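Local coordinates for possible prolidase (Bifidobacterium longum NCC2705, PDB 2P9B), which is a putative prolidase of the amidohydrolase family that probably hydrolyses carbon-nitrogen bonds, its actual substrate being unestablished, at residues Thr35-Ala40 / Ile44-Pro49; Gly163-Ile168 / Ala174-Leu179; Ser256-Val261 / Ile275-His280. One frame throughout, in Å; residues are numbered along the deposited sequence.

Contact 1: residues Thr35-Ala40 / Ile44-Pro49; sequences TIVVGA and IEQVAP
Val-37 sits at the centre of an antiparallel hairpin, where its carbonyl receives two amides of the returning strand. Glu-45 N approaches Val-37 O at 2.7 Å, nearly along the C=O axis, while the bond from Gln-46 N to the same oxygen is weak. Glu-45 and Gln-46 thus both face Val-37, which defines a classic beta bulge: the register slips by one residue, and Val-38 pairs with Ile-44. In the other direction Val-37 N donates to Gln-46 O at 2.9 Å, and further along Thr-35 and Ala-48 form a hydrogen-bonded pair, Thr-35 N lying 2.8 Å from Ala-48 O.

At the bulge the Glu-45 side chain lies against Gly-39. Its CB rests 3.7 Å from Val-37 O; CG, placed opposite the carbonyl carbon by chi1 of -55°, comes 3.4 Å from Gly-39 N; CD then lies 3.3 Å from Gly-39 CA. At the tip, OE1 skirts Val-37 CG1 and takes its hydrogen bond from outside the hairpin, with Tyr-59 OH, whereas OE2 is 3.4 Å from Gly-39 CA, close enough that a CB on Gly-39 would collide with it. Gln-46 runs side by side with Val-37, its CB 3.8 Å from Val-37 CG2.

The hairpin forms one margin of a four-stranded mixed sheet. Strand 34-38 pairs on its far side with strand 14-17, leaving strand 44-49 outermost; Ile-36 and Val-47 pack on Ile-21 of strand 19-22, while Thr-35 and Val-37 lie against Ala-15 of strand 14-17.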
loop_
_atom_site.group_PDB
_atom_site.type_symbol
_atom_site.label_atom_id
_atom_site.label_comp_id
_atom_site.label_asym_id
_atom_site.label_seq_id
_atom_site.Cartn_x
_atom_site.Cartn_y
_atom_site.Cartn_z
ATOM N N THR A 35 22.314 16.539 -1.944
ATOM C CA THR A 35 22.550 16.157 -0.565
ATOM C C THR A 35 21.224 16.302 0.168
ATOM O O THR A 35 20.498 17.277 -0.030
ATOM C CB THR A 35 23.590 17.065 0.126
ATOM O OG1 THR A 35 24.881 16.830 -0.443
ATOM C CG2 THR A 35 23.634 16.790 1.631
ATOM N N ILE A 36 20.892 15.313 0.988
ATOM C CA ILE A 36 19.673 15.363 1.773
ATOM C C ILE A 36 20.131 15.395 3.219
ATOM O O ILE A 36 20.823 14.485 3.679
ATOM C CB ILE A 36 18.785 14.121 1.548
ATOM C CG1 ILE A 36 18.337 14.050 0.085
ATOM C CG2 ILE A 36 17.566 14.193 2.462
ATOM C CD1 ILE A 36 17.464 12.846 -0.236
ATOM N N VAL A 37 19.760 16.453 3.928
ATOM C CA VAL A 37 20.149 16.605 5.318
ATOM C C VAL A 37 18.977 16.278 6.233
ATOM O O VAL A 37 17.892 16.838 6.087
ATOM C CB VAL A 37 20.627 18.042 5.598
ATOM C CG1 VAL A 37 21.081 18.164 7.046
ATOM C CG2 VAL A 37 21.760 18.403 4.638
ATOM N N VAL A 38 19.208 15.372 7.174
ATOM C CA VAL A 38 18.166 14.956 8.108
ATOM C C VAL A 38 18.479 15.401 9.535
ATOM O O VAL A 38 19.575 15.162 10.044
ATOM C CB VAL A 38 17.992 13.419 8.077
ATOM C CG1 VAL A 38 16.912 12.993 9.057
ATOM C CG2 VAL A 38 17.634 12.967 6.659
ATOM N N GLY A 39 17.504 16.045 10.172
ATOM C CA GLY A 39 17.687 16.529 11.532
ATOM C C GLY A 39 17.490 15.484 12.613
ATOM O O GLY A 39 17.116 14.345 12.331
ATOM N N ALA A 40 17.736 15.876 13.860
ATOM C CA ALA A 40 17.598 14.973 14.997
ATOM C C ALA A 40 16.145 14.586 15.232
ATOM O O ALA A 40 15.863 13.604 15.921
ATOM C CB ALA A 40 18.180 15.617 16.259
ATOM N N ILE A 44 13.419 15.906 7.222
ATOM C CA ILE A 44 14.327 16.443 6.221
ATOM C C ILE A 44 14.503 17.940 6.462
ATOM O O ILE A 44 13.523 18.678 6.520
ATOM C CB ILE A 44 13.760 16.217 4.813
ATOM C CG1 ILE A 44 13.629 14.712 4.556
ATOM C CG2 ILE A 44 14.656 16.873 3.773
ATOM C CD1 ILE A 44 12.937 14.370 3.258
ATOM N N GLU A 45 15.751 18.379 6.607
ATOM C CA GLU A 45 16.041 19.792 6.847
ATOM C C GLU A 45 16.517 20.507 5.588
ATOM O O GLU A 45 16.292 21.702 5.427
ATOM C CB GLU A 45 17.111 19.955 7.928
ATOM C CG GLU A 45 16.797 19.268 9.238
ATOM C CD GLU A 45 17.793 19.618 10.326
ATOM O OE1 GLU A 45 19.015 19.566 10.063
ATOM O OE2 GLU A 45 17.351 19.936 11.450
ATOM N N GLN A 46 17.192 19.778 4.707
ATOM C CA GLN A 46 17.689 20.368 3.470
ATOM C C GLN A 46 17.713 19.363 2.334
ATOM O O GLN A 46 17.942 18.176 2.552
ATOM C CB GLN A 46 19.122 20.883 3.639
ATOM C CG GLN A 46 19.358 21.901 4.735
ATOM C CD GLN A 46 20.812 22.347 4.774
ATOM O OE1 GLN A 46 21.336 22.872 3.790
ATOM N NE2 GLN A 46 21.470 22.131 5.905
ATOM N N VAL A 47 17.481 19.860 1.124
ATOM C CA VAL A 47 17.540 19.062 -0.096
ATOM C C VAL A 47 18.133 20.024 -1.117
ATOM O O VAL A 47 17.428 20.873 -1.655
ATOM C CB VAL A 47 16.152 18.611 -0.588
ATOM C CG1 VAL A 47 16.302 17.828 -1.883
ATOM C CG2 VAL A 47 15.472 17.756 0.466
ATOM N N ALA A 48 19.429 19.910 -1.371
ATOM C CA ALA A 48 20.068 20.831 -2.302
ATOM C C ALA A 48 21.332 20.261 -2.930
ATOM O O ALA A 48 21.864 19.251 -2.469
ATOM C CB ALA A 48 20.392 22.131 -1.572
ATOM N N PRO A 49 21.828 20.904 -4.000
ATOM C CA PRO A 49 23.045 20.441 -4.674
ATOM C C PRO A 49 24.152 20.257 -3.636
ATOM O O PRO A 49 24.363 21.116 -2.786
ATOM C CB PRO A 49 23.349 21.577 -5.647
ATOM C CG PRO A 49 21.975 22.046 -6.029
ATOM C CD PRO A 49 21.264 22.080 -4.687
#

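Contact 2: residues Gly163-Ile168 / Ala174-Leu179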
loop_
_atom_site.group_PDB
_atom_site.type_symbol
_atom_site.label_atom_id
_atom_site.label_comp_id
_atom_site.label_asym_id
_atom_site.label_seq_id
_atom_site.Cartn_x
_atom_site.Cartn_y
_atom_site.Cartn_z
ATOM N N GLY A 163 -7.295 -3.318 12.044
ATOM C CA GLY A 163 -7.963 -4.194 12.989
ATOM C C GLY A 163 -8.619 -5.255 12.115
ATOM O O GLY A 163 -8.301 -5.342 10.925
ATOM N N PRO A 164 -9.526 -6.083 12.650
ATOM C CA PRO A 164 -10.142 -7.095 11.779
ATOM C C PRO A 164 -11.045 -6.487 10.712
ATOM O O PRO A 164 -11.691 -5.467 10.941
ATOM C CB PRO A 164 -10.908 -7.986 12.761
ATOM C CG PRO A 164 -11.132 -7.103 13.954
ATOM C CD PRO A 164 -9.867 -6.314 14.063
ATOM N N LEU A 165 -11.090 -7.102 9.537
ATOM C CA LEU A 165 -11.943 -6.557 8.492
ATOM C C LEU A 165 -13.385 -6.906 8.817
ATOM O O LEU A 165 -13.652 -7.824 9.594
ATOM C CB LEU A 165 -11.543 -7.096 7.114
ATOM C CG LEU A 165 -11.704 -8.579 6.787
ATOM C CD1 LEU A 165 -13.158 -8.898 6.476
ATOM C CD2 LEU A 165 -10.832 -8.906 5.585
HETATM N N MSE A 166 -14.313 -6.157 8.236
HETATM C CA MSE A 166 -15.729 -6.392 8.469
HETATM C C MSE A 166 -16.345 -7.032 7.241
HETATM O O MSE A 166 -16.111 -6.587 6.118
HETATM C CB MSE A 166 -16.432 -5.075 8.769
HETATM C CG MSE A 166 -15.776 -4.300 9.897
HETATM SE SE MSE A 166 -16.480 -2.531 10.094
HETATM C CE MSE A 166 -18.263 -3.042 10.738
ATOM N N ALA A 167 -17.131 -8.080 7.453
ATOM C CA ALA A 167 -17.750 -8.760 6.328
ATOM C C ALA A 167 -18.787 -9.772 6.757
ATOM O O ALA A 167 -18.900 -10.115 7.933
ATOM C CB ALA A 167 -16.685 -9.462 5.507
ATOM N N ILE A 168 -19.548 -10.241 5.779
ATOM C CA ILE A 168 -20.550 -11.263 6.021
ATOM C C ILE A 168 -19.722 -12.544 6.020
ATOM O O ILE A 168 -18.991 -12.809 5.067
ATOM C CB ILE A 168 -21.578 -11.294 4.881
ATOM C CG1 ILE A 168 -22.251 -9.923 4.767
ATOM C CG2 ILE A 168 -22.608 -12.388 5.135
ATOM C CD1 ILE A 168 -23.261 -9.813 3.646
ATOM N N ALA A 174 -11.663 -17.398 8.237
ATOM C CA ALA A 174 -10.882 -16.167 8.177
ATOM C C ALA A 174 -11.219 -15.257 9.347
ATOM O O ALA A 174 -12.340 -15.268 9.850
ATOM C CB ALA A 174 -11.148 -15.443 6.868
ATOM N N PRO A 175 -10.239 -14.467 9.809
ATOM C CA PRO A 175 -10.496 -13.558 10.930
ATOM C C PRO A 175 -11.274 -12.343 10.434
ATOM O O PRO A 175 -10.961 -11.789 9.379
ATOM C CB PRO A 175 -9.092 -13.196 11.409
ATOM C CG PRO A 175 -8.298 -13.226 10.135
ATOM C CD PRO A 175 -8.807 -14.482 9.458
ATOM N N LEU A 176 -12.294 -11.940 11.183
ATOM C CA LEU A 176 -13.100 -10.792 10.798
ATOM C C LEU A 176 -14.184 -10.492 11.816
ATOM O O LEU A 176 -14.434 -11.284 12.724
ATOM C CB LEU A 176 -13.737 -11.042 9.423
ATOM C CG LEU A 176 -14.558 -12.323 9.214
ATOM C CD1 LEU A 176 -15.940 -12.152 9.808
ATOM C CD2 LEU A 176 -14.672 -12.624 7.724
ATOM N N ILE A 177 -14.797 -9.322 11.683
ATOM C CA ILE A 177 -15.901 -8.943 12.548
ATOM C C ILE A 177 -17.080 -9.302 11.657
ATOM O O ILE A 177 -17.296 -8.685 10.614
ATOM C CB ILE A 177 -15.898 -7.438 12.866
ATOM C CG1 ILE A 177 -14.673 -7.093 13.721
ATOM C CG2 ILE A 177 -17.160 -7.067 13.627
ATOM C CD1 ILE A 177 -14.533 -5.623 14.026
ATOM N N ALA A 178 -17.815 -10.329 12.062
ATOM C CA ALA A 178 -18.936 -10.827 11.285
ATOM C C ALA A 178 -20.208 -9.998 11.375
ATOM O O ALA A 178 -20.712 -9.721 12.464
ATOM C CB ALA A 178 -19.233 -12.271 11.691
ATOM N N LEU A 179 -20.713 -9.600 10.212
ATOM C CA LEU A 179 -21.950 -8.845 10.123
ATOM C C LEU A 179 -22.950 -9.877 9.608
ATOM O O LEU A 179 -22.882 -10.295 8.451
ATOM C CB LEU A 179 -21.807 -7.685 9.134
ATOM C CG LEU A 179 -20.730 -6.653 9.486
ATOM C CD1 LEU A 179 -20.710 -5.550 8.436
ATOM C CD2 LEU A 179 -21.010 -6.073 10.863
HETATM O O HOH W 1 -9.323 -9.482 9.392
#
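Segments 163-168 and 174-179 form a two-rung parallel ladder, pairing Met-166 with Ile-177 and Ala-167 with Ala-178, although their end-to-end directions differ by 48°. Ile-177 is gripped at both ends of its backbone: its N donates to Leu-165 O at 2.8 Å, and its O accepts from Ala-167 N at 3.2 Å. Leu-179 N continues the ladder to Ala-167 O, reaching it from above the carbonyl plane. At the opening end, a water accepts from Leu-165 N and donates to Pro-175 O, spanning the strands where they diverge.

The Ile-177 side chain presses on the proline ring, with CG1 3.5 Å from Pro-164 CG and CD1 3.7 Å from the same carbon. With chi1 at -67°, CG1 stands opposite the carbonyl carbon, which directs that branch back to the ring. Cutting Ile-177 back to an alanine would remove this branch and is likely to open a gap between Pro-164 CG and Ala-190 and Asn-194 of helix 184-196. Selenomethionine Met-166 bends at chi3 (69°), bringing CE 4.1 Å from Leu-179 CD2. Elsewhere, Leu-165 CD1 lies 3.7 Å from Leu-176 CB.

Helix 184-196 packs on Met-166, Ile-177 and Leu-179, and the backbone of Met-166 bonds to Lys-203 and Ala-205 of strand 202-205. The arrangement is a short two-stranded parallel sheet in the connection between strand 158-160 and helix 184-196, consistent with a beta-alpha connection elaborated within an amidohydrolase TIM barrel.

Contact 3: residues Ser256-Val261 / Ile275-His280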
loop_
_atom_site.group_PDB
_atom_site.type_symbol
_atom_site.label_atom_id
_atom_site.label_comp_id
_atom_site.label_asym_id
_atom_site.label_seq_id
_atom_site.Cartn_x
_atom_site.Cartn_y
_atom_site.Cartn_z
ATOM N N SER A 256 -20.059 0.369 -2.954
ATOM C CA SER A 256 -19.012 0.891 -2.080
ATOM C C SER A 256 -18.848 2.393 -2.281
ATOM O O SER A 256 -18.763 3.149 -1.316
ATOM C CB SER A 256 -17.681 0.194 -2.370
ATOM O OG SER A 256 -17.752 -1.190 -2.064
ATOM N N LEU A 257 -18.799 2.814 -3.541
ATOM C CA LEU A 257 -18.642 4.222 -3.867
ATOM C C LEU A 257 -19.839 5.033 -3.381
ATOM O O LEU A 257 -19.676 6.128 -2.847
ATOM C CB LEU A 257 -18.455 4.395 -5.380
ATOM C CG LEU A 257 -17.119 3.881 -5.936
ATOM C CD1 LEU A 257 -17.089 4.012 -7.451
ATOM C CD2 LEU A 257 -15.978 4.670 -5.310
ATOM N N LEU A 258 -21.040 4.489 -3.556
ATOM C CA LEU A 258 -22.247 5.178 -3.118
ATOM C C LEU A 258 -22.218 5.376 -1.602
ATOM O O LEU A 258 -22.605 6.426 -1.098
ATOM C CB LEU A 258 -23.499 4.380 -3.515
ATOM C CG LEU A 258 -23.928 4.424 -4.985
ATOM C CD1 LEU A 258 -24.963 3.345 -5.262
ATOM C CD2 LEU A 258 -24.494 5.799 -5.308
ATOM N N ALA A 259 -21.734 4.368 -0.883
ATOM C CA ALA A 259 -21.655 4.433 0.574
ATOM C C ALA A 259 -20.631 5.455 1.060
ATOM O O ALA A 259 -20.720 5.942 2.189
ATOM C CB ALA A 259 -21.324 3.056 1.141
ATOM N N GLY A 260 -19.648 5.770 0.221
ATOM C CA GLY A 260 -18.640 6.741 0.611
ATOM C C GLY A 260 -17.276 6.151 0.942
ATOM O O GLY A 260 -16.473 6.785 1.625
ATOM N N VAL A 261 -17.018 4.939 0.460
ATOM C CA VAL A 261 -15.743 4.265 0.691
ATOM C C VAL A 261 -14.624 5.071 0.046
ATOM O O VAL A 261 -14.740 5.515 -1.098
ATOM C CB VAL A 261 -15.763 2.827 0.100
ATOM C CG1 VAL A 261 -14.374 2.210 0.136
ATOM C CG2 VAL A 261 -16.722 1.967 0.887
ATOM N N ILE A 275 -16.728 6.025 -12.937
ATOM C CA ILE A 275 -15.582 6.918 -13.002
ATOM C C ILE A 275 -15.942 8.240 -12.326
ATOM O O ILE A 275 -15.153 8.801 -11.567
ATOM C CB ILE A 275 -15.164 7.165 -14.464
ATOM C CG1 ILE A 275 -14.585 5.873 -15.048
ATOM C CG2 ILE A 275 -14.153 8.300 -14.539
ATOM C CD1 ILE A 275 -14.207 5.963 -16.512
ATOM N N GLY A 276 -17.151 8.724 -12.591
ATOM C CA GLY A 276 -17.587 9.968 -11.992
ATOM C C GLY A 276 -17.684 9.860 -10.479
ATOM O O GLY A 276 -17.402 10.830 -9.773
HETATM N N MSE A 277 -18.078 8.682 -9.990
HETATM C CA MSE A 277 -18.216 8.441 -8.550
HETATM C C MSE A 277 -16.850 8.415 -7.848
HETATM O O MSE A 277 -16.752 8.740 -6.664
HETATM C CB MSE A 277 -18.983 7.135 -8.300
HETATM C CG MSE A 277 -20.366 7.096 -8.952
HETATM SE SE MSE A 277 -21.438 5.542 -8.433
HETATM C CE MSE A 277 -21.690 6.089 -6.584
ATOM N N PHE A 278 -15.802 8.043 -8.580
ATOM C CA PHE A 278 -14.440 8.034 -8.036
ATOM C C PHE A 278 -13.970 9.491 -7.938
ATOM O O PHE A 278 -13.501 9.945 -6.893
ATOM C CB PHE A 278 -13.482 7.278 -8.971
ATOM C CG PHE A 278 -13.356 5.807 -8.674
ATOM C CD1 PHE A 278 -12.594 5.364 -7.596
ATOM C CD2 PHE A 278 -13.977 4.862 -9.485
ATOM C CE1 PHE A 278 -12.449 3.999 -7.331
ATOM C CE2 PHE A 278 -13.840 3.495 -9.232
ATOM C CZ PHE A 278 -13.071 3.065 -8.151
ATOM N N ARG A 279 -14.117 10.218 -9.041
ATOM C CA ARG A 279 -13.698 11.621 -9.124
ATOM C C ARG A 279 -14.301 12.537 -8.079
ATOM O O ARG A 279 -13.598 13.339 -7.464
ATOM C CB ARG A 279 -14.023 12.197 -10.505
ATOM C CG ARG A 279 -12.996 11.897 -11.567
ATOM C CD ARG A 279 -13.415 12.501 -12.893
ATOM N NE ARG A 279 -12.528 12.095 -13.977
ATOM C CZ ARG A 279 -12.937 11.868 -15.219
ATOM N NH1 ARG A 279 -14.221 12.008 -15.533
ATOM N NH2 ARG A 279 -12.067 11.502 -16.148
ATOM N N HIS A 280 -15.612 12.434 -7.899
ATOM C CA HIS A 280 -16.321 13.258 -6.931
ATOM C C HIS A 280 -17.263 12.388 -6.120
ATOM O O HIS A 280 -18.309 11.963 -6.605
ATOM C CB HIS A 280 -17.114 14.356 -7.648
ATOM C CG HIS A 280 -16.262 15.277 -8.465
ATOM N ND1 HIS A 280 -15.307 16.100 -7.908
ATOM C CD2 HIS A 280 -16.214 15.497 -9.801
ATOM C CE1 HIS A 280 -14.706 16.786 -8.865
ATOM N NE2 HIS A 280 -15.238 16.438 -10.024
#
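Two helices of the amidohydrolase TIM-barrel fold, 250-259 and 272-279, meet here through Leu-257, Met-277 and Phe-278, with short strand 263-264 lying between them in the chain. The contact is wholly apolar, no hydrogen bond crossing between the two segments. Leu-257 points toward the second helix and enters between two of its side chains: CD1 is 3.7 Å from CB of selenomethionine Met-277 and equally far from Phe-278 CE2, while Leu-257 CB lies 4.0 Å from Met-277 CB. The methyl of Met-277 is modelled beside Leu-258, too close to that leucine to be relied on.

The first helix ends in a Schellman motif at Gly-260, whose positive phi lets the chain turn off; Val-261 N bonds back to Ser-256 O at 3.1 Å. Beyond the two segments, Leu-257 O accepts a hydrogen bond from Asn-281 ND2, a polar link near the apolar pairing. Leu-257 and Phe-278 also touch Ile-264, so strand 263-264 shares their buried surface, and Leu-258 reaches Val-226 of helix 226-238.

The Leu-257 and Phe-278 side chains cross at about a right angle, and one isopropyl methyl meets the aromatic face in a CH-pi contact: Leu-257 CD1 lies 4.0 Å from the centroid of the Phe-278 ring, 23° off the ring normal and displaced toward the rim.

Overall arrangement
The three contacts follow one another along the chain without overlap. Contact 1 lies in the N-terminal four-stranded sheet, its centre about 43 Å from that of contact 2 and about 39 Å from that of contact 3; it and contact 2 fall on opposite sides of the chain's centre. Contacts 2 and 3 are closer, centres about 23 Å apart and nearest atoms about 10 Å, and both fall in the part matching the amidohydrolase family. The parallel sheet 202-205, 243-247, 263-264, 290-292 relates them: contact 2 borders its first strand, while the helices of contact 3 flank strand 263-264. This is consistent with a peripheral sheet beside a TIM-barrel-type core, as in amidohydrolases.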